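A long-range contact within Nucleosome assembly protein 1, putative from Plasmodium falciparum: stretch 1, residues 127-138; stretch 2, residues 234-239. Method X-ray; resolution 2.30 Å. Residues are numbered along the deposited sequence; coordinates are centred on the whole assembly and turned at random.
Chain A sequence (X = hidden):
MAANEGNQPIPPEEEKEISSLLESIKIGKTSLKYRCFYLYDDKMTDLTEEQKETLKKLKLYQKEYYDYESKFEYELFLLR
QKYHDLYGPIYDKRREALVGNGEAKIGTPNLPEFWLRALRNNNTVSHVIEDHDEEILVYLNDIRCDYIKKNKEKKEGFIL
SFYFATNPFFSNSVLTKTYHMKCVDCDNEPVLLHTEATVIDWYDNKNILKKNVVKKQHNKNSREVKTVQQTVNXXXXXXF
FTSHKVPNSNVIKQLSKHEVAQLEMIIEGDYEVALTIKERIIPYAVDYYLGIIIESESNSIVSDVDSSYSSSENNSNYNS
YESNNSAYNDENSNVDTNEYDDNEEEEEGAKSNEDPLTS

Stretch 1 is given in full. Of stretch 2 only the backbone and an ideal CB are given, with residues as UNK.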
# COMPACT_ATOMS: atom_id res chain seq x y z
N HIS A 127 -14.94 -7.12 14.12
CA HIS A 127 -15.49 -5.92 14.75
C HIS A 127 -16.84 -5.46 14.21
O HIS A 127 -17.58 -4.77 14.90
CB HIS A 127 -14.49 -4.77 14.66
CG HIS A 127 -13.25 -4.99 15.47
ND1 HIS A 127 -12.12 -4.20 15.34
CD2 HIS A 127 -12.95 -5.92 16.40
CE1 HIS A 127 -11.19 -4.64 16.16
NE2 HIS A 127 -11.66 -5.68 16.81
N VAL A 128 -17.17 -5.84 12.98
CA VAL A 128 -18.45 -5.45 12.41
C VAL A 128 -19.48 -6.57 12.40
O VAL A 128 -20.56 -6.43 11.83
CB VAL A 128 -18.28 -4.88 10.98
CG1 VAL A 128 -17.52 -3.57 11.04
CG2 VAL A 128 -17.53 -5.88 10.09
N ILE A 129 -19.16 -7.69 13.06
CA ILE A 129 -20.07 -8.83 13.14
C ILE A 129 -20.69 -8.92 14.51
O ILE A 129 -19.99 -9.12 15.51
CB ILE A 129 -19.36 -10.17 12.86
CG1 ILE A 129 -18.76 -10.18 11.46
CG2 ILE A 129 -20.36 -11.33 13.00
CD1 ILE A 129 -17.98 -11.45 11.14
N GLU A 130 -22.02 -8.80 14.55
CA GLU A 130 -22.74 -8.88 15.81
C GLU A 130 -23.33 -10.27 16.05
O GLU A 130 -23.45 -11.08 15.13
CB GLU A 130 -23.88 -7.84 15.85
CG GLU A 130 -23.43 -6.40 15.64
CD GLU A 130 -22.26 -6.02 16.53
OE1 GLU A 130 -22.23 -6.45 17.70
OE2 GLU A 130 -21.37 -5.28 16.04
N ASP A 131 -23.71 -10.52 17.29
CA ASP A 131 -24.29 -11.79 17.68
C ASP A 131 -25.51 -12.15 16.82
O ASP A 131 -25.68 -13.31 16.44
CB ASP A 131 -24.65 -11.72 19.16
CG ASP A 131 -23.49 -11.21 20.02
OD1 ASP A 131 -23.05 -10.06 19.79
OD2 ASP A 131 -23.02 -11.96 20.90
N HIS A 132 -26.34 -11.16 16.50
CA HIS A 132 -27.52 -11.43 15.68
C HIS A 132 -27.13 -11.70 14.23
O HIS A 132 -27.88 -12.32 13.49
CB HIS A 132 -28.53 -10.29 15.76
CG HIS A 132 -27.93 -8.92 15.71
ND1 HIS A 132 -27.30 -8.35 16.80
CD2 HIS A 132 -27.90 -7.99 14.73
CE1 HIS A 132 -26.91 -7.12 16.49
NE2 HIS A 132 -27.26 -6.88 15.24
N ASP A 133 -25.96 -11.24 13.81
CA ASP A 133 -25.54 -11.48 12.44
C ASP A 133 -25.13 -12.94 12.24
O ASP A 133 -25.19 -13.46 11.13
CB ASP A 133 -24.35 -10.59 12.07
CG ASP A 133 -24.70 -9.12 12.04
OD1 ASP A 133 -25.80 -8.77 11.55
OD2 ASP A 133 -23.86 -8.31 12.50
N GLU A 134 -24.72 -13.60 13.32
CA GLU A 134 -24.26 -14.98 13.23
C GLU A 134 -25.27 -16.01 12.73
O GLU A 134 -24.91 -16.93 12.00
CB GLU A 134 -23.67 -15.41 14.58
CG GLU A 134 -22.55 -14.48 15.05
CD GLU A 134 -21.83 -14.97 16.30
OE1 GLU A 134 -22.52 -15.23 17.31
OE2 GLU A 134 -20.59 -15.09 16.27
N GLU A 135 -26.53 -15.85 13.10
CA GLU A 135 -27.54 -16.81 12.64
C GLU A 135 -27.75 -16.67 11.15
O GLU A 135 -28.25 -17.60 10.50
CB GLU A 135 -28.86 -16.63 13.41
CG GLU A 135 -29.49 -15.26 13.36
CD GLU A 135 -30.65 -15.14 14.34
OE1 GLU A 135 -30.44 -15.38 15.55
OE2 GLU A 135 -31.78 -14.80 13.91
N ILE A 136 -27.36 -15.54 10.58
CA ILE A 136 -27.51 -15.34 9.15
C ILE A 136 -26.25 -15.83 8.41
O ILE A 136 -26.33 -16.50 7.38
CB ILE A 136 -27.77 -13.85 8.82
CG1 ILE A 136 -29.00 -13.36 9.58
CG2 ILE A 136 -28.03 -13.66 7.32
CD1 ILE A 136 -29.26 -11.87 9.45
N LEU A 137 -25.09 -15.51 8.97
CA LEU A 137 -23.82 -15.87 8.36
C LEU A 137 -23.55 -17.38 8.27
O LEU A 137 -22.72 -17.82 7.47
CB LEU A 137 -22.68 -15.15 9.10
CG LEU A 137 -22.68 -13.62 8.96
CD1 LEU A 137 -21.67 -13.02 9.94
CD2 LEU A 137 -22.33 -13.23 7.50
N VAL A 138 -24.24 -18.18 9.08
CA VAL A 138 -24.06 -19.62 9.03
C VAL A 138 -24.61 -20.19 7.71
O VAL A 138 -24.34 -21.34 7.37
CB VAL A 138 -24.78 -20.33 10.21
CG1 VAL A 138 -24.17 -19.89 11.55
CG2 VAL A 138 -26.27 -20.03 10.18
N UNK A 234 -30.29 -1.02 14.10
CA UNK A 234 -29.13 -1.19 14.96
C UNK A 234 -27.91 -1.65 14.16
O UNK A 234 -28.01 -1.94 12.97
CB UNK A 234 -29.44 -2.19 16.07
N UNK A 235 -26.76 -1.72 14.83
CA UNK A 235 -25.53 -2.13 14.18
C UNK A 235 -25.60 -3.57 13.67
O UNK A 235 -26.15 -4.46 14.32
CB UNK A 235 -24.36 -1.97 15.15
N UNK A 236 -25.02 -3.79 12.49
CA UNK A 236 -25.02 -5.11 11.89
C UNK A 236 -24.03 -5.20 10.75
O UNK A 236 -23.78 -4.22 10.04
CB UNK A 236 -26.42 -5.47 11.40
N UNK A 237 -23.47 -6.38 10.57
CA UNK A 237 -22.52 -6.60 9.51
C UNK A 237 -23.15 -6.26 8.16
O UNK A 237 -22.50 -5.76 7.25
CB UNK A 237 -22.02 -8.05 9.53
N UNK A 238 -24.44 -6.55 8.03
CA UNK A 238 -25.13 -6.34 6.77
C UNK A 238 -25.29 -4.89 6.32
O UNK A 238 -25.81 -4.61 5.24
CB UNK A 238 -26.52 -6.97 6.87
N UNK A 239 -24.80 -3.96 7.14
CA UNK A 239 -24.83 -2.55 6.79
C UNK A 239 -23.75 -2.37 5.73
O UNK A 239 -23.67 -1.33 5.08
CB UNK A 239 -24.61 -1.65 8.00

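At position 234 CA-to-CB points toward stretch 1, but the ideal CB is still 5.2 Å from His 132 NE2. A short side chain would leave the imidazole uncovered, whereas a long or flat one, such as an arginine, lysine, glutamine or an aromatic, could reach over it. The deposited residue is Arg 234. Its chain leaves with chi1 at p and is otherwise extended, which lays the guanidinium flat on His 132, with centres 3.7 Å apart and planes at 17°. Arg 234 NE lies over one face of the ring, 3.5 Å from His 132 NE2, and Arg 234 CD adds an off-centre CH-pi contact, 4.2 Å from the ring centroid.

Position 235 contributes mainly its backbone. The carbonyl lies near the plane of the imidazole, at its edge, and accepts a hydrogen bond from His 132 NE2 (2.8 Å to O of 235, 155°); the same O is 3.6 Å from Glu 130 CG. CA-to-CB points sideways, and the ideal CB comes no closer than 4.5 Å, to Glu 130 OE2. With so little to constrain it, many small or polar residues would suit, although the nearby carboxylate would seem to favour a donor or a basic group. The residue is nevertheless Asp 235, whose chi1 is -66° (m); its OD2 is 5.8 Å from Glu 130 OE2, and the two carboxylates do not meet.

At position 236 phi/psi of -165/148 describe an extended backbone. CA-to-CB points sideways, yet the ideal CB is 3.4 Å from Asp 133 OD1 and 4.2 Å from His 132 NE2. A carboxylate oxygen this near calls for a short donor, so serine or threonine fits well, and cysteine or alanine would be poorer answers. Ser 236, with chi1 at t, donates from OG to Asp 133 OD1 at 2.5 Å, a short bond. Ser 236 OG also accepts a hydrogen bond from the backbone N of 238, the two atoms 3.1 Å apart, and so links the carboxylate to the 3-10 segment.

The backbone N of 237 donates a hydrogen bond to Asp 133 OD2 (2.8 Å, 168°), an oxygen that also accepts from Glu 130 N (2.8 Å). CA-to-CB points toward stretch 1, and the ideal CB sits tightly against Val 128 O, at 3.2 Å. Beyond it lie the aliphatic groups of Val 128, Ile 129 and Leu 137, suited to leucine, methionine or an aromatic. Phe 237 extends among them: CD1 is 4.0 Å from Val 128 CG2, and CD2 is 4.0 Å from Leu 137 CD2.

At 238 CA-to-CB points sideways, and the ideal CB is 5.1 Å from Asp 133 OD1. A long apolar side chain, such as phenylalanine, methionine or leucine, would suit the apolar groups of Ile 136 and Leu 137. Phe 238 reaches them: its CZ is 3.3 Å from Ile 136 CG2 and 3.9 Å from Leu 137 CD2, while Asp 133 OD1 lies at the ring edge, 3.5 Å from CD2 of Phe 238.

Position 239 is out of reach of stretch 1, which therefore sets no preference; it is His 239.

Stretch 2 234-239: RDSFFH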
# COMPACT_ATOMS: atom_id res chain seq x y z
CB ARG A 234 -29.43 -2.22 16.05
CG ARG A 234 -29.83 -3.58 15.50
CD ARG A 234 -30.01 -4.60 16.60
NE ARG A 234 -30.52 -5.86 16.07
CZ ARG A 234 -30.91 -6.88 16.83
NH1 ARG A 234 -30.84 -6.78 18.15
NH2 ARG A 234 -31.36 -7.99 16.26
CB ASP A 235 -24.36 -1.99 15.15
CG ASP A 235 -24.09 -0.54 15.51
OD1 ASP A 235 -23.88 0.26 14.59
OD2 ASP A 235 -24.10 -0.22 16.72
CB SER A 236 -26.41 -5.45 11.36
OG SER A 236 -26.35 -6.57 10.49
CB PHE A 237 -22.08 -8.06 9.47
CG PHE A 237 -21.39 -8.44 8.20
CD1 PHE A 237 -20.11 -7.97 7.93
CD2 PHE A 237 -22.03 -9.23 7.26
CE1 PHE A 237 -19.47 -8.28 6.73
CE2 PHE A 237 -21.40 -9.54 6.05
CZ PHE A 237 -20.12 -9.06 5.79
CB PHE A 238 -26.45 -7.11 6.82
CG PHE A 238 -26.25 -8.60 6.85
CD1 PHE A 238 -26.13 -9.33 5.67
CD2 PHE A 238 -26.08 -9.27 8.07
CE1 PHE A 238 -25.85 -10.70 5.69
CE2 PHE A 238 -25.79 -10.64 8.11
CZ PHE A 238 -25.67 -11.36 6.91
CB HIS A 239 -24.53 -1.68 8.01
CG HIS A 239 -25.75 -1.33 8.81
ND1 HIS A 239 -25.80 -1.43 10.18
CD2 HIS A 239 -26.96 -0.87 8.42
CE1 HIS A 239 -26.99 -1.05 10.60
NE2 HIS A 239 -27.71 -0.70 9.55
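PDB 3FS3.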